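PDB 4PW1: DUF6836 domain-containing protein from Clostridium leptum, which is of unknown function and folds as a nine-stranded antiparallel beta sheet surrounded by alpha-helices. Local coordinates for residues Glu25-Leu33 with Asn99-Tyr109; Tyr218-Tyr226 with Val235-Val246. All coordinates share one frame; numbering follows the deposited sequence.

Interaction 1: Glu25-Leu33 with Asn99-Tyr109; sequences ELNLYPWNL and NMALDPNGLCY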
loop_
_atom_site.group_PDB
_atom_site.type_symbol
_atom_site.label_atom_id
_atom_site.label_comp_id
_atom_site.label_asym_id
_atom_site.label_seq_id
_atom_site.Cartn_x
_atom_site.Cartn_y
_atom_site.Cartn_z
ATOM N N GLU B 25 -2.491 3.894 -1.922
ATOM C CA GLU B 25 -3.324 3.183 -0.990
ATOM C C GLU B 25 -2.506 1.993 -0.441
ATOM O O GLU B 25 -1.979 1.161 -1.200
ATOM C CB GLU B 25 -4.603 2.690 -1.661
ATOM C CG GLU B 25 -5.479 1.808 -0.764
ATOM C CD GLU B 25 -6.666 1.183 -1.495
ATOM O OE1 GLU B 25 -6.508 0.279 -2.361
ATOM O OE2 GLU B 25 -7.781 1.614 -1.211
ATOM N N LEU B 26 -2.402 1.936 0.871
ATOM C CA LEU B 26 -1.751 0.858 1.551
ATOM C C LEU B 26 -2.811 0.006 2.229
ATOM O O LEU B 26 -3.493 0.490 3.107
ATOM C CB LEU B 26 -0.773 1.423 2.583
ATOM C CG LEU B 26 0.049 0.432 3.407
ATOM C CD1 LEU B 26 0.936 -0.407 2.502
ATOM C CD2 LEU B 26 0.916 1.193 4.401
ATOM N N ASN B 27 -2.957 -1.243 1.805
ATOM C CA ASN B 27 -3.858 -2.164 2.448
ATOM C C ASN B 27 -3.054 -3.175 3.249
ATOM O O ASN B 27 -2.196 -3.857 2.697
ATOM C CB ASN B 27 -4.652 -2.972 1.431
ATOM C CG ASN B 27 -5.623 -2.133 0.637
ATOM O OD1 ASN B 27 -6.235 -1.216 1.145
ATOM N ND2 ASN B 27 -5.730 -2.424 -0.632
ATOM N N LEU B 28 -3.360 -3.294 4.520
ATOM C CA LEU B 28 -2.743 -4.339 5.350
ATOM C C LEU B 28 -3.531 -5.637 5.283
ATOM O O LEU B 28 -4.760 -5.616 5.104
ATOM C CB LEU B 28 -2.662 -3.847 6.789
ATOM C CG LEU B 28 -1.908 -2.532 6.981
ATOM C CD1 LEU B 28 -1.862 -2.203 8.470
ATOM C CD2 LEU B 28 -0.517 -2.608 6.383
ATOM N N TYR B 29 -2.820 -6.742 5.359
ATOM C CA TYR B 29 -3.416 -8.066 5.344
ATOM C C TYR B 29 -4.513 -8.099 6.424
ATOM O O TYR B 29 -4.311 -7.587 7.528
ATOM C CB TYR B 29 -2.349 -9.154 5.547
ATOM C CG TYR B 29 -2.965 -10.544 5.684
ATOM C CD1 TYR B 29 -3.244 -11.330 4.547
ATOM C CD2 TYR B 29 -3.318 -11.032 6.949
ATOM C CE1 TYR B 29 -3.819 -12.580 4.663
ATOM C CE2 TYR B 29 -3.896 -12.284 7.078
ATOM C CZ TYR B 29 -4.143 -13.045 5.953
ATOM O OH TYR B 29 -4.771 -14.229 6.108
ATOM N N PRO B 30 -5.696 -8.639 6.094
ATOM C CA PRO B 30 -6.118 -9.293 4.870
ATOM C C PRO B 30 -7.028 -8.417 3.985
ATOM O O PRO B 30 -7.728 -8.945 3.122
ATOM C CB PRO B 30 -6.927 -10.490 5.402
ATOM C CG PRO B 30 -7.647 -9.904 6.576
ATOM C CD PRO B 30 -6.681 -8.869 7.165
ATOM N N TRP B 31 -6.979 -7.107 4.170
ATOM C CA TRP B 31 -7.816 -6.197 3.393
ATOM C C TRP B 31 -7.469 -6.225 1.916
ATOM O O TRP B 31 -8.306 -5.876 1.104
ATOM C CB TRP B 31 -7.818 -4.780 3.979
ATOM C CG TRP B 31 -8.413 -4.812 5.360
ATOM C CD1 TRP B 31 -7.750 -4.906 6.535
ATOM C CD2 TRP B 31 -9.795 -4.864 5.679
ATOM N NE1 TRP B 31 -8.638 -4.941 7.577
ATOM C CE2 TRP B 31 -9.902 -4.926 7.073
ATOM C CE3 TRP B 31 -10.962 -4.858 4.917
ATOM C CZ2 TRP B 31 -11.122 -5.014 7.719
ATOM C CZ3 TRP B 31 -12.179 -4.892 5.564
ATOM C CH2 TRP B 31 -12.244 -4.970 6.944
ATOM N N ASN B 32 -6.293 -6.710 1.563
ATOM C CA ASN B 32 -5.961 -6.918 0.159
ATOM C C ASN B 32 -6.846 -7.996 -0.472
ATOM O O ASN B 32 -6.951 -8.072 -1.689
ATOM C CB ASN B 32 -4.486 -7.307 -0.010
ATOM C CG ASN B 32 -4.115 -8.500 0.870
ATOM O OD1 ASN B 32 -4.392 -8.510 2.078
ATOM N ND2 ASN B 32 -3.515 -9.500 0.281
ATOM N N LEU B 33 -7.453 -8.843 0.344
ATOM C CA LEU B 33 -8.283 -9.929 -0.176
ATOM C C LEU B 33 -9.753 -9.582 -0.149
ATOM O O LEU B 33 -10.559 -10.356 -0.603
ATOM C CB LEU B 33 -8.039 -11.191 0.639
ATOM C CG LEU B 33 -6.579 -11.661 0.638
ATOM C CD1 LEU B 33 -6.424 -12.861 1.550
ATOM C CD2 LEU B 33 -6.089 -12.021 -0.767
ATOM N N ASN B 99 -12.279 -1.672 12.651
ATOM C CA ASN B 99 -12.093 -2.660 11.604
ATOM C C ASN B 99 -11.477 -3.910 12.209
ATOM O O ASN B 99 -10.563 -3.821 13.042
ATOM C CB ASN B 99 -11.194 -2.110 10.503
ATOM C CG ASN B 99 -11.943 -1.165 9.602
ATOM O OD1 ASN B 99 -12.621 -1.594 8.675
ATOM N ND2 ASN B 99 -11.956 0.101 9.965
HETATM N N MSE B 100 -11.967 -5.076 11.790
HETATM C CA MSE B 100 -11.410 -6.324 12.237
HETATM C C MSE B 100 -11.497 -7.359 11.195
HETATM O O MSE B 100 -12.322 -7.290 10.310
HETATM C CB MSE B 100 -12.176 -6.930 13.454
HETATM C CG MSE B 100 -12.202 -5.975 14.594
HETATM SE SE MSE B 100 -13.098 -6.829 16.226
HETATM C CE MSE B 100 -12.189 -8.342 16.243
ATOM N N ALA B 101 -10.632 -8.354 11.302
ATOM C CA ALA B 101 -10.720 -9.508 10.417
ATOM C C ALA B 101 -10.181 -10.736 11.100
ATOM O O ALA B 101 -9.208 -10.661 11.862
ATOM C CB ALA B 101 -9.964 -9.282 9.140
ATOM N N LEU B 102 -10.775 -11.862 10.740
ATOM C CA LEU B 102 -10.300 -13.169 11.139
ATOM C C LEU B 102 -10.052 -14.029 9.923
ATOM O O LEU B 102 -10.816 -13.986 8.951
ATOM C CB LEU B 102 -11.341 -13.865 12.037
ATOM C CG LEU B 102 -11.475 -13.217 13.422
ATOM C CD1 LEU B 102 -12.523 -12.131 13.400
ATOM C CD2 LEU B 102 -11.854 -14.290 14.422
ATOM N N ASP B 103 -8.980 -14.812 10.014
ATOM C CA ASP B 103 -8.635 -15.823 9.037
ATOM C C ASP B 103 -8.529 -17.174 9.769
ATOM O O ASP B 103 -8.816 -17.250 10.951
ATOM C CB ASP B 103 -7.372 -15.392 8.276
ATOM C CG ASP B 103 -6.065 -15.474 9.095
ATOM O OD1 ASP B 103 -6.051 -15.949 10.239
ATOM O OD2 ASP B 103 -5.008 -15.042 8.558
ATOM N N PRO B 104 -8.120 -18.232 9.083
ATOM C CA PRO B 104 -8.084 -19.533 9.802
ATOM C C PRO B 104 -7.149 -19.600 11.003
ATOM O O PRO B 104 -7.319 -20.477 11.817
ATOM C CB PRO B 104 -7.633 -20.520 8.720
ATOM C CG PRO B 104 -8.108 -19.887 7.423
ATOM C CD PRO B 104 -7.906 -18.407 7.641
ATOM N N ASN B 105 -6.198 -18.679 11.136
ATOM C CA ASN B 105 -5.349 -18.632 12.316
ATOM C C ASN B 105 -5.884 -17.740 13.430
ATOM O O ASN B 105 -5.259 -17.642 14.473
ATOM C CB ASN B 105 -3.944 -18.194 11.956
ATOM C CG ASN B 105 -3.177 -19.288 11.254
ATOM O OD1 ASN B 105 -3.011 -20.374 11.786
ATOM N ND2 ASN B 105 -2.734 -19.014 10.048
ATOM N N GLY B 106 -7.044 -17.132 13.232
ATOM C CA GLY B 106 -7.648 -16.290 14.284
ATOM C C GLY B 106 -7.663 -14.820 13.914
ATOM O O GLY B 106 -7.875 -14.462 12.745
ATOM N N LEU B 107 -7.504 -13.963 14.924
ATOM C CA LEU B 107 -7.584 -12.526 14.732
ATOM C C LEU B 107 -6.320 -12.067 14.047
ATOM O O LEU B 107 -5.248 -12.166 14.606
ATOM C CB LEU B 107 -7.741 -11.781 16.067
ATOM C CG LEU B 107 -7.861 -10.260 15.977
ATOM C CD1 LEU B 107 -9.179 -9.866 15.276
ATOM C CD2 LEU B 107 -7.829 -9.622 17.354
ATOM N N CYS B 108 -6.459 -11.567 12.828
ATOM C CA CYS B 108 -5.295 -11.136 12.032
ATOM C C CYS B 108 -5.284 -9.641 11.759
ATOM O O CYS B 108 -4.331 -9.122 11.204
ATOM C CB CYS B 108 -5.254 -11.925 10.717
ATOM S SG CYS B 108 -6.703 -11.779 9.651
ATOM N N TYR B 109 -6.368 -8.951 12.115
ATOM C CA TYR B 109 -6.459 -7.531 11.945
ATOM C C TYR B 109 -7.424 -6.922 12.952
ATOM O O TYR B 109 -8.507 -7.424 13.143
ATOM C CB TYR B 109 -6.834 -7.150 10.501
ATOM C CG TYR B 109 -6.797 -5.655 10.271
ATOM C CD1 TYR B 109 -7.794 -4.823 10.810
ATOM C CD2 TYR B 109 -5.750 -5.064 9.605
ATOM C CE1 TYR B 109 -7.731 -3.460 10.649
ATOM C CE2 TYR B 109 -5.669 -3.685 9.444
ATOM C CZ TYR B 109 -6.657 -2.910 9.950
ATOM O OH TYR B 109 -6.580 -1.576 9.812
#

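Interaction 2: Tyr218-Tyr226 with Val235-Val246; sequences YDNHIYAMY and VLIYSPIEERFV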
loop_
_atom_site.group_PDB
_atom_site.type_symbol
_atom_site.label_atom_id
_atom_site.label_comp_id
_atom_site.label_asym_id
_atom_site.label_seq_id
_atom_site.Cartn_x
_atom_site.Cartn_y
_atom_site.Cartn_z
ATOM N N TYR B 218 1.500 6.827 7.499
ATOM C CA TYR B 218 0.362 6.763 6.607
ATOM C C TYR B 218 -0.883 7.142 7.392
ATOM O O TYR B 218 -1.125 6.610 8.472
ATOM C CB TYR B 218 0.202 5.320 6.139
ATOM C CG TYR B 218 -0.923 5.069 5.158
ATOM C CD1 TYR B 218 -0.893 5.597 3.843
ATOM C CD2 TYR B 218 -1.995 4.250 5.510
ATOM C CE1 TYR B 218 -1.906 5.302 2.914
ATOM C CE2 TYR B 218 -3.012 3.981 4.611
ATOM C CZ TYR B 218 -2.953 4.502 3.313
ATOM O OH TYR B 218 -3.925 4.188 2.415
ATOM N N ASP B 219 -1.680 8.039 6.826
ATOM C CA ASP B 219 -3.001 8.329 7.356
ATOM C C ASP B 219 -2.990 8.753 8.864
ATOM O O ASP B 219 -3.815 8.307 9.654
ATOM C CB ASP B 219 -3.874 7.100 7.142
ATOM C CG ASP B 219 -5.331 7.379 7.362
ATOM O OD1 ASP B 219 -5.759 8.517 7.110
ATOM O OD2 ASP B 219 -6.027 6.458 7.814
ATOM N N ASN B 220 -2.038 9.606 9.210
ATOM C CA ASN B 220 -1.872 10.163 10.550
ATOM C C ASN B 220 -1.401 9.130 11.599
ATOM O O ASN B 220 -1.399 9.420 12.775
ATOM C CB ASN B 220 -3.162 10.874 11.047
ATOM C CG ASN B 220 -2.879 11.930 12.128
ATOM O OD1 ASN B 220 -1.932 12.697 12.014
ATOM N ND2 ASN B 220 -3.677 11.944 13.191
ATOM N N HIS B 221 -0.940 7.970 11.143
ATOM C CA HIS B 221 -0.358 6.964 12.009
ATOM C C HIS B 221 1.018 6.610 11.606
ATOM O O HIS B 221 1.447 6.848 10.461
ATOM C CB HIS B 221 -1.231 5.712 11.987
ATOM C CG HIS B 221 -2.558 5.938 12.590
ATOM N ND1 HIS B 221 -3.645 6.344 11.854
ATOM C CD2 HIS B 221 -2.967 5.896 13.877
ATOM C CE1 HIS B 221 -4.676 6.508 12.658
ATOM N NE2 HIS B 221 -4.288 6.244 13.890
ATOM N N ILE B 222 1.749 6.033 12.551
ATOM C CA ILE B 222 2.993 5.355 12.230
ATOM C C ILE B 222 2.730 3.861 12.157
ATOM O O ILE B 222 2.132 3.255 13.094
ATOM C CB ILE B 222 4.088 5.660 13.237
ATOM C CG1 ILE B 222 4.382 7.155 13.216
ATOM C CG2 ILE B 222 5.375 4.840 12.964
ATOM C CD1 ILE B 222 5.357 7.589 14.302
ATOM N N TYR B 223 3.186 3.262 11.060
ATOM C CA TYR B 223 3.116 1.794 10.868
ATOM C C TYR B 223 4.469 1.202 11.222
ATOM O O TYR B 223 5.460 1.442 10.553
ATOM C CB TYR B 223 2.741 1.450 9.425
ATOM C CG TYR B 223 1.275 1.630 9.094
ATOM C CD1 TYR B 223 0.482 2.506 9.770
ATOM C CD2 TYR B 223 0.702 0.958 8.026
ATOM C CE1 TYR B 223 -0.857 2.676 9.453
ATOM C CE2 TYR B 223 -0.627 1.128 7.702
ATOM C CZ TYR B 223 -1.401 1.970 8.445
ATOM O OH TYR B 223 -2.691 2.169 8.106
ATOM N N ALA B 224 4.509 0.461 12.316
ATOM C CA ALA B 224 5.719 -0.187 12.783
ATOM C C ALA B 224 5.730 -1.593 12.233
ATOM O O ALA B 224 4.816 -2.370 12.493
ATOM C CB ALA B 224 5.712 -0.231 14.288
HETATM N N MSE B 225 6.763 -1.928 11.489
HETATM C CA MSE B 225 6.736 -3.113 10.658
HETATM C C MSE B 225 7.781 -4.077 11.114
HETATM O O MSE B 225 8.945 -3.715 11.409
HETATM C CB MSE B 225 6.974 -2.723 9.185
HETATM C CG MSE B 225 5.821 -1.841 8.696
HETATM SE SE MSE B 225 6.491 -0.716 7.184
HETATM C CE MSE B 225 7.760 -1.924 6.391
ATOM N N TYR B 226 7.385 -5.327 11.151
ATOM C CA TYR B 226 8.289 -6.378 11.584
ATOM C C TYR B 226 8.062 -7.576 10.716
ATOM O O TYR B 226 6.931 -7.860 10.365
ATOM C CB TYR B 226 7.972 -6.787 13.025
ATOM C CG TYR B 226 8.108 -5.661 13.978
ATOM C CD1 TYR B 226 7.042 -4.814 14.227
ATOM C CD2 TYR B 226 9.295 -5.436 14.638
ATOM C CE1 TYR B 226 7.174 -3.754 15.090
ATOM C CE2 TYR B 226 9.436 -4.373 15.498
ATOM C CZ TYR B 226 8.364 -3.523 15.709
ATOM O OH TYR B 226 8.458 -2.451 16.574
ATOM N N VAL B 235 2.284 -5.545 11.138
ATOM C CA VAL B 235 2.323 -4.119 11.307
ATOM C C VAL B 235 1.571 -3.762 12.560
ATOM O O VAL B 235 0.471 -4.260 12.800
ATOM C CB VAL B 235 1.673 -3.410 10.106
ATOM C CG1 VAL B 235 1.673 -1.925 10.322
ATOM C CG2 VAL B 235 2.389 -3.766 8.844
ATOM N N LEU B 236 2.225 -2.987 13.416
ATOM C CA LEU B 236 1.576 -2.374 14.558
ATOM C C LEU B 236 1.255 -0.935 14.190
ATOM O O LEU B 236 2.107 -0.231 13.715
ATOM C CB LEU B 236 2.494 -2.423 15.771
ATOM C CG LEU B 236 2.717 -3.813 16.336
ATOM C CD1 LEU B 236 3.787 -3.784 17.425
ATOM C CD2 LEU B 236 1.413 -4.345 16.916
ATOM N N ILE B 237 0.013 -0.516 14.415
ATOM C CA ILE B 237 -0.465 0.794 14.023
ATOM C C ILE B 237 -0.451 1.722 15.214
ATOM O O ILE B 237 -1.245 1.548 16.163
ATOM C CB ILE B 237 -1.917 0.713 13.483
ATOM C CG1 ILE B 237 -1.979 -0.283 12.332
ATOM C CG2 ILE B 237 -2.432 2.084 13.077
ATOM C CD1 ILE B 237 -3.396 -0.584 11.909
ATOM N N TYR B 238 0.483 2.666 15.185
ATOM C CA TYR B 238 0.719 3.574 16.296
ATOM C C TYR B 238 0.105 4.934 16.035
ATOM O O TYR B 238 0.329 5.519 14.962
ATOM C CB TYR B 238 2.210 3.713 16.532
ATOM C CG TYR B 238 2.605 4.505 17.761
ATOM C CD1 TYR B 238 2.557 3.923 19.034
ATOM C CD2 TYR B 238 3.108 5.800 17.656
ATOM C CE1 TYR B 238 2.975 4.610 20.147
ATOM C CE2 TYR B 238 3.525 6.498 18.783
ATOM C CZ TYR B 238 3.446 5.895 20.024
ATOM O OH TYR B 238 3.872 6.557 21.147
ATOM N N SER B 239 -0.651 5.422 17.017
ATOM C CA SER B 239 -1.149 6.782 17.011
ATOM C C SER B 239 -0.171 7.724 17.755
ATOM O O SER B 239 0.070 7.553 18.958
ATOM C CB SER B 239 -2.497 6.863 17.683
ATOM O OG SER B 239 -2.797 8.207 17.960
ATOM N N PRO B 240 0.409 8.706 17.043
ATOM C CA PRO B 240 1.265 9.685 17.703
ATOM C C PRO B 240 0.448 10.618 18.615
ATOM O O PRO B 240 0.972 11.122 19.565
ATOM C CB PRO B 240 1.902 10.459 16.529
ATOM C CG PRO B 240 0.885 10.344 15.443
ATOM C CD PRO B 240 0.350 8.939 15.597
ATOM N N ILE B 241 -0.844 10.781 18.366
ATOM C CA ILE B 241 -1.669 11.600 19.230
ATOM C C ILE B 241 -1.929 10.863 20.568
ATOM O O ILE B 241 -1.705 11.432 21.641
ATOM C CB ILE B 241 -3.000 11.937 18.545
ATOM C CG1 ILE B 241 -2.750 12.609 17.172
ATOM C CG2 ILE B 241 -3.843 12.804 19.450
ATOM C CD1 ILE B 241 -1.828 13.810 17.226
ATOM N N GLU B 242 -2.380 9.609 20.497
ATOM C CA GLU B 242 -2.653 8.815 21.702
ATOM C C GLU B 242 -1.427 8.216 22.336
ATOM O O GLU B 242 -1.496 7.738 23.454
ATOM C CB GLU B 242 -3.666 7.707 21.429
ATOM C CG GLU B 242 -4.954 8.236 20.802
ATOM C CD GLU B 242 -6.114 7.222 20.805
ATOM O OE1 GLU B 242 -5.989 6.138 21.432
ATOM O OE2 GLU B 242 -7.131 7.483 20.133
ATOM N N GLU B 243 -0.309 8.217 21.625
ATOM C CA GLU B 243 0.916 7.571 22.093
ATOM C C GLU B 243 0.692 6.099 22.483
ATOM O O GLU B 243 1.167 5.622 23.506
ATOM C CB GLU B 243 1.536 8.370 23.230
ATOM C CG GLU B 243 1.890 9.793 22.791
ATOM C CD GLU B 243 2.897 10.440 23.731
ATOM O OE1 GLU B 243 2.487 10.869 24.817
ATOM O OE2 GLU B 243 4.102 10.446 23.405
ATOM N N ARG B 244 -0.006 5.378 21.621
ATOM C CA ARG B 244 -0.162 3.961 21.815
ATOM C C ARG B 244 -0.518 3.274 20.512
ATOM O O ARG B 244 -0.882 3.933 19.520
ATOM C CB ARG B 244 -1.258 3.690 22.840
ATOM C CG ARG B 244 -2.607 4.229 22.456
ATOM C CD ARG B 244 -3.655 3.290 23.014
ATOM N NE ARG B 244 -4.978 3.708 22.650
ATOM C CZ ARG B 244 -6.054 2.914 22.627
ATOM N NH1 ARG B 244 -5.972 1.630 22.973
ATOM N NH2 ARG B 244 -7.224 3.419 22.231
ATOM N N PHE B 245 -0.389 1.960 20.517
ATOM C CA PHE B 245 -0.843 1.153 19.416
ATOM C C PHE B 245 -2.365 1.054 19.385
ATOM O O PHE B 245 -3.008 0.760 20.397
ATOM C CB PHE B 245 -0.172 -0.208 19.453
ATOM C CG PHE B 245 1.305 -0.158 19.178
ATOM C CD1 PHE B 245 1.779 0.294 17.947
ATOM C CD2 PHE B 245 2.221 -0.602 20.114
ATOM C CE1 PHE B 245 3.145 0.316 17.691
ATOM C CE2 PHE B 245 3.571 -0.570 19.869
ATOM C CZ PHE B 245 4.055 -0.094 18.661
ATOM N N VAL B 246 -2.961 1.400 18.240
ATOM C CA VAL B 246 -4.405 1.350 18.100
ATOM C C VAL B 246 -4.867 0.218 17.197
ATOM O O VAL B 246 -6.042 0.083 16.919
ATOM C CB VAL B 246 -4.988 2.700 17.635
ATOM C CG1 VAL B 246 -4.706 3.770 18.679
ATOM C CG2 VAL B 246 -4.404 3.094 16.291
HETATM O O HOH W 1 -2.917 9.217 15.148
#

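Interaction 1: Glu25-Leu33 with Asn99-Tyr109
W31 drives the edge of its indole into the face of Y109, and this T-shaped stack is the tight heart of the contact. NE1 of W31 stands over the centre of the phenol ring, 3.3 Å from CG of Y109, with the two ring planes at 83°. The far end of the indole continues to N99 and the carbonyl of M100; CH2 of W31 lies 3.8 Å from OD1 of N99, an oxygen that takes its hydrogen bond from D85. P30, which follows a cis peptide bond, fills the next place: its CG packs 3.5 Å from CB of A101 and 3.7 Å from SG of C108, while L28 lays CB against the edge of the Y109 ring.

Toward D103 the packing thins. Y29 swings CG anti to its own backbone N (chi1 174°), and its hydroxyl donates to OD2 of D103 at 2.6 Å, on the anti lone pair; this is the only hydrogen bond between the segments, and OD2 lies at the phenol's edge, in its plane. Beside it CE2 of Y29 packs 3.8 Å from SG of C108. OD1 closes an Asx turn with N of N105, and the backbone O of D103 hydrogen-bonds to a glycerol, probably from the crystallisation liquor.

C108 and Y109 both face A101, making a classic beta bulge. The loop leaving strand 24-28 thus docks its aromatic and proline side chains on one face of a bulged antiparallel beta hairpin with a type I turn.

Interaction 2: Tyr218-Tyr226 with Val235-Val246
Strands 221-226 and 235-239 run antiparallel, their axes 4.5 Å apart at closest approach and 158° between their directions, as the two arms of a beta hairpin within the large sheet. Two hydrogen-bonded pairs, I222 with Y238 and A224 with L236, supply four backbone bonds; the shortest, from N of Y238 to O of I222, is 2.7 Å. Between and beyond them sit the non-hydrogen-bonded pairs Y223 with I237 and M225 with V235, and CA of V235 makes a CH...O contact with O of A224.

On the face of Y223, M225, V235 and I237, the V235 methyls split the work. CG1 touches CB of Y223 at 3.7 Å, and CG2 rests beside CG of M225, the two side chains pointing the same way. I237 lies alongside Y223 and also sends CG2 to the imidazole of H221; chi1 of -56° places its CG1 anti to the carbonyl carbon and turns CG2 toward that ring. On the other face A224 is small, and CE1 of F245 comes to 4.3 Å from its CB, while L236 extends CD1 to Y226. Helices 173-190 and 122-141 cover this side.

At the end away from the hairpin's own turn, where the type I' turn Y218-H221 leads in, H221 has its ring edge along the backbone of Y238 and S239, and ND1 donates to O of D219 from above the carbonyl plane, which helps fix the ring's rotation. P240 packs CD 3.4 Å from O of N220. That same carbonyl accepts a hydrogen bond from a water, which in turn accepts from OG of S239 at 3.0 Å, while OG also accepts from N of E242 in an ST motif.

Interaction 1 closes before interaction 2 opens along the chain, and their centres lie 16 Å apart. Both reach the same nine-stranded antiparallel sheet, where strand 106-114 of the first neighbours strand 244-251 of the second. Strand 24-28 ties them together directly: L26 N probably hydrogen-bonds to OH of Y218, and the side chains of L26 and L28 pack on the ring of Y223. The same strand pairs with a strand of the second subunit, and M225 and V235 touch E24 of that subunit. Both contacts therefore lie close to the dimer interface.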